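One contact in two related proteins. Structure 1 is nitrite reductase from Hyphomicrobium denitrificans, which probably catalyses the reduction of nitrite to nitric oxide with electrons from cytochrome c, using bound copper ions: PDB 2DV6 (chain A, 2.20 Å), residues P26-L31 and Q66-N71. Structure 2 is copper-containing nitrite reductase from Hyphomicrobium denitrificans: PDB 6TFD (chain B, 2.25 Å), residues P29-L34 and Q69-N74. Structure 2 is superposed on structure 1 by the backbone atoms of these residues (RMSD 0.16 Å); each is numbered along its deposited sequence.

Structure 1 (2DV6); sequences PVVFTL and QVNLVN.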
# COMPACT_ATOMS: atom_id res chain seq x y z
N PRO A 26 -22.01 30.29 7.03
CA PRO A 26 -22.17 29.12 7.93
C PRO A 26 -20.84 28.68 8.53
O PRO A 26 -19.78 28.86 7.91
CB PRO A 26 -22.77 28.02 7.03
CG PRO A 26 -22.67 28.51 5.63
CD PRO A 26 -22.51 30.02 5.66
N VAL A 27 -20.89 28.22 9.78
CA VAL A 27 -19.79 27.55 10.41
C VAL A 27 -19.88 26.06 10.01
O VAL A 27 -20.93 25.42 10.14
CB VAL A 27 -19.72 27.86 11.97
CG1 VAL A 27 -21.00 27.48 12.65
CG2 VAL A 27 -18.52 27.13 12.66
N VAL A 28 -18.79 25.53 9.46
CA VAL A 28 -18.82 24.22 8.79
C VAL A 28 -18.00 23.24 9.59
O VAL A 28 -16.90 23.55 9.95
CB VAL A 28 -18.30 24.31 7.33
CG1 VAL A 28 -18.41 22.95 6.65
CG2 VAL A 28 -19.11 25.36 6.52
N PHE A 29 -18.57 22.07 9.89
CA PHE A 29 -17.85 21.01 10.60
C PHE A 29 -17.88 19.80 9.73
O PHE A 29 -18.94 19.45 9.21
CB PHE A 29 -18.53 20.67 11.95
CG PHE A 29 -18.54 21.82 12.92
CD1 PHE A 29 -19.69 22.58 13.08
CD2 PHE A 29 -17.38 22.20 13.57
CE1 PHE A 29 -19.69 23.66 13.94
CE2 PHE A 29 -17.37 23.30 14.45
CZ PHE A 29 -18.51 24.02 14.63
N THR A 30 -16.72 19.16 9.54
CA THR A 30 -16.67 17.89 8.81
C THR A 30 -16.38 16.72 9.76
O THR A 30 -15.47 16.82 10.56
CB THR A 30 -15.66 17.95 7.62
OG1 THR A 30 -16.07 19.00 6.75
CG2 THR A 30 -15.61 16.62 6.85
N LEU A 31 -17.19 15.66 9.66
CA LEU A 31 -17.09 14.46 10.47
C LEU A 31 -16.94 13.28 9.51
O LEU A 31 -17.72 13.12 8.56
CB LEU A 31 -18.37 14.25 11.32
CG LEU A 31 -18.75 15.37 12.31
CD1 LEU A 31 -20.11 15.14 13.06
CD2 LEU A 31 -17.65 15.59 13.31
N GLN A 66 -23.40 24.10 9.61
CA GLN A 66 -23.41 23.11 8.53
C GLN A 66 -22.56 21.93 8.98
O GLN A 66 -21.45 22.12 9.50
CB GLN A 66 -22.88 23.69 7.20
CG GLN A 66 -22.78 22.66 6.05
CD GLN A 66 -22.20 23.25 4.79
OE1 GLN A 66 -22.53 24.36 4.43
NE2 GLN A 66 -21.32 22.51 4.11
N VAL A 67 -23.09 20.73 8.82
CA VAL A 67 -22.35 19.52 9.16
C VAL A 67 -22.18 18.65 7.92
O VAL A 67 -23.15 18.36 7.24
CB VAL A 67 -23.04 18.74 10.30
CG1 VAL A 67 -22.30 17.42 10.60
CG2 VAL A 67 -23.07 19.63 11.60
N ASN A 68 -20.93 18.26 7.63
CA ASN A 68 -20.63 17.40 6.48
C ASN A 68 -20.27 16.01 7.00
O ASN A 68 -19.26 15.85 7.67
CB ASN A 68 -19.42 17.92 5.70
CG ASN A 68 -19.57 19.34 5.20
OD1 ASN A 68 -20.67 19.81 4.84
ND2 ASN A 68 -18.42 20.02 5.12
N LEU A 69 -21.04 15.01 6.66
CA LEU A 69 -20.78 13.68 7.16
C LEU A 69 -20.21 12.87 6.01
O LEU A 69 -20.85 12.78 4.95
CB LEU A 69 -22.09 13.05 7.62
CG LEU A 69 -22.18 11.79 8.49
CD1 LEU A 69 -23.11 10.71 7.90
CD2 LEU A 69 -20.88 11.24 9.10
N VAL A 70 -19.04 12.27 6.21
CA VAL A 70 -18.45 11.36 5.22
C VAL A 70 -18.26 9.99 5.86
O VAL A 70 -17.69 9.87 6.94
CB VAL A 70 -17.05 11.90 4.71
CG1 VAL A 70 -16.44 10.96 3.65
CG2 VAL A 70 -17.19 13.35 4.22
N ASN A 71 -18.71 8.96 5.17
CA ASN A 71 -18.61 7.60 5.62
C ASN A 71 -17.16 7.13 5.43
O ASN A 71 -16.62 7.17 4.30
CB ASN A 71 -19.64 6.76 4.82
CG ASN A 71 -19.71 5.33 5.27
OD1 ASN A 71 -18.68 4.71 5.56
ND2 ASN A 71 -20.93 4.78 5.29
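Strands 27-36 and 64-70 are parallel neighbours in the first sheet of the N-terminal cupredoxin domain, whose copper is held by His-77, Cys-114, His-119 and Met-124. Phe-29 N bonds Gln-66 O at 2.9 Å, and Asn-68 N returns a bond to Phe-29 O. On the face of Val-28, Thr-30, Gln-66 and Asn-68, chi1 of -59° turns OG1 of Thr-30 toward the side-chain amide of Asn-68, whose ND2 donates to it at 3.0 Å. NE2 of Gln-66 meets a lone pair of Asn-68 OD1 at 2.9 Å; Thr-99 also bonds this oxygen. Val-28 CG1 lies 3.3 Å from Asn-68 ND2. On the other face Leu-31 CD1 rests 4.0 Å from Val-67 CG1, while Phe-29 reaches Leu-57 and Val-59 of strand 57-60. Thr-30 CG2 approaches Val-70 CG2 at 4.5 Å, near Tyr-315 of a second subunit.

Structure 1 against structure 2
The main changes are two exchanges of valine for isoleucine on the strand of Gln-66(A) to Val-70(A); the CA atoms that can be compared coincide within the error. At the first, Val-67(A) becomes Ile-70(B), buried in both. CG1 of Val-67(A) and CG2 of Ile-70(B) are 0.0 Å apart, and CG2 of Val-67(A) and CG1 of Ile-70(B) 0.2 Å apart, so both valine branches are retraced and CD1 of Ile-70(B) is the addition. The touches on Phe-29(A) O and Leu-31(A) persist on Phe-32(B) O and Leu-34(B), and those side chains stay in place; the longer residue thus adds a carbon to this apolar face without displacing them. The Asn-68(A) ND2 bond to Thr-30(A) OG1 recurs between Asn-71(B) ND2 and Thr-33(B) OG1 on the other face. At the second exchange, Val-70(A) becomes Ile-73(B). CG1 of Val-70(A) and CG2 of Ile-73(B) lie 0.2 Å apart, as do CG2 of Val-70(A) and CG1 of Ile-73(B). Contact with Thr-30(A) and with Leu-31(A) O continues at Thr-33(B) and Leu-34(B) O. CD1 of Ile-73(B), without counterpart in Val-70(A), lengthens the branch on the side of Thr-33(B), which keeps its place.

Structure 2 (6TFD); sequences PVVFTL and QINLIN.
Two parallel strands of the cupredoxin sheet join here, with Phe-32 N bonded to Gln-69 O at 3.0 Å and Asn-71 N returning a bond to Phe-32 O. On the face of Val-31, Thr-33, Gln-69 and Asn-71, chi1 of -47° turns OG1 of Thr-33 toward the side-chain amide of Asn-71, whose ND2 donates to it at 3.3 Å. NE2 of Gln-69 meets a lone pair of Asn-71 OD1 at 3.0 Å; both side chains also touch Thr-102. Val-31 CG1 lies 3.4 Å from Asn-71 ND2. On the other face Leu-34 CD1 rests 4.3 Å from Ile-70 CG2, while Phe-32 reaches Leu-60 and Val-62 of strand 60-63. The side chain of Ile-70 also meets Leu-60. Thr-33 CG2 approaches Ile-73 CD1 at 3.8 Å, and Ile-73 packs on Glu-319 of a second subunit.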
# COMPACT_ATOMS: atom_id res chain seq x y z
N PRO B 29 -21.89 30.22 6.83
CA PRO B 29 -22.10 29.21 7.87
C PRO B 29 -20.80 28.77 8.57
O PRO B 29 -19.75 28.80 7.94
CB PRO B 29 -22.75 28.04 7.11
CG PRO B 29 -22.28 28.19 5.67
CD PRO B 29 -22.16 29.69 5.48
N VAL B 30 -20.89 28.40 9.85
CA VAL B 30 -19.83 27.66 10.59
C VAL B 30 -19.94 26.18 10.17
O VAL B 30 -21.02 25.57 10.30
CB VAL B 30 -19.92 27.90 12.12
CG1 VAL B 30 -21.27 27.52 12.68
CG2 VAL B 30 -18.81 27.20 12.92
N VAL B 31 -18.85 25.64 9.65
CA VAL B 31 -18.82 24.33 8.95
C VAL B 31 -17.97 23.35 9.76
O VAL B 31 -16.86 23.72 10.19
CB VAL B 31 -18.26 24.50 7.53
CG1 VAL B 31 -18.36 23.21 6.73
CG2 VAL B 31 -18.97 25.65 6.83
N PHE B 32 -18.48 22.13 9.93
CA PHE B 32 -17.78 20.98 10.54
C PHE B 32 -17.89 19.78 9.60
O PHE B 32 -18.96 19.54 9.02
CB PHE B 32 -18.37 20.67 11.91
CG PHE B 32 -18.45 21.84 12.84
CD1 PHE B 32 -17.35 22.22 13.60
CD2 PHE B 32 -19.62 22.56 12.98
CE1 PHE B 32 -17.42 23.30 14.45
CE2 PHE B 32 -19.70 23.64 13.85
CZ PHE B 32 -18.59 24.01 14.58
N THR B 33 -16.80 19.05 9.43
CA THR B 33 -16.77 17.80 8.64
C THR B 33 -16.45 16.64 9.59
O THR B 33 -15.54 16.78 10.43
CB THR B 33 -15.75 17.91 7.50
OG1 THR B 33 -15.98 19.17 6.85
CG2 THR B 33 -15.86 16.76 6.53
N LEU B 34 -17.22 15.56 9.50
CA LEU B 34 -17.04 14.38 10.37
C LEU B 34 -16.86 13.18 9.46
O LEU B 34 -17.74 12.97 8.61
CB LEU B 34 -18.28 14.20 11.26
CG LEU B 34 -18.58 15.34 12.23
CD1 LEU B 34 -19.80 14.99 13.06
CD2 LEU B 34 -17.39 15.62 13.14
N GLN B 69 -23.49 24.09 9.44
CA GLN B 69 -23.42 23.10 8.33
C GLN B 69 -22.53 21.97 8.84
O GLN B 69 -21.41 22.28 9.34
CB GLN B 69 -22.85 23.73 7.06
CG GLN B 69 -22.94 22.85 5.81
CD GLN B 69 -22.13 23.38 4.64
OE1 GLN B 69 -22.19 24.56 4.30
NE2 GLN B 69 -21.38 22.50 3.99
N ILE B 70 -23.04 20.74 8.81
CA ILE B 70 -22.28 19.53 9.21
C ILE B 70 -22.19 18.63 7.98
O ILE B 70 -23.26 18.30 7.42
CB ILE B 70 -22.94 18.82 10.40
CG1 ILE B 70 -22.88 19.66 11.68
CG2 ILE B 70 -22.32 17.43 10.63
CD1 ILE B 70 -23.73 19.11 12.81
N ASN B 71 -20.97 18.27 7.59
CA ASN B 71 -20.69 17.33 6.48
C ASN B 71 -20.32 15.96 7.06
O ASN B 71 -19.19 15.83 7.62
CB ASN B 71 -19.55 17.86 5.62
CG ASN B 71 -19.76 19.29 5.18
OD1 ASN B 71 -20.83 19.67 4.70
ND2 ASN B 71 -18.71 20.09 5.34
N LEU B 72 -21.18 14.95 6.88
CA LEU B 72 -20.86 13.55 7.24
C LEU B 72 -20.26 12.79 6.04
O LEU B 72 -20.93 12.69 4.99
CB LEU B 72 -22.13 12.83 7.72
CG LEU B 72 -21.87 11.42 8.26
CD1 LEU B 72 -20.97 11.48 9.48
CD2 LEU B 72 -23.18 10.72 8.58
N ILE B 73 -19.07 12.21 6.23
CA ILE B 73 -18.38 11.34 5.23
C ILE B 73 -18.16 9.97 5.86
O ILE B 73 -17.56 9.90 6.95
CB ILE B 73 -17.08 12.01 4.77
CG1 ILE B 73 -17.35 13.46 4.37
CG2 ILE B 73 -16.44 11.19 3.66
CD1 ILE B 73 -16.17 14.21 3.76
N ASN B 74 -18.71 8.93 5.23
CA ASN B 74 -18.55 7.51 5.61
C ASN B 74 -17.07 7.13 5.44
O ASN B 74 -16.55 7.28 4.33
CB ASN B 74 -19.45 6.61 4.76
CG ASN B 74 -19.43 5.15 5.19
OD1 ASN B 74 -18.36 4.55 5.25
ND2 ASN B 74 -20.59 4.57 5.45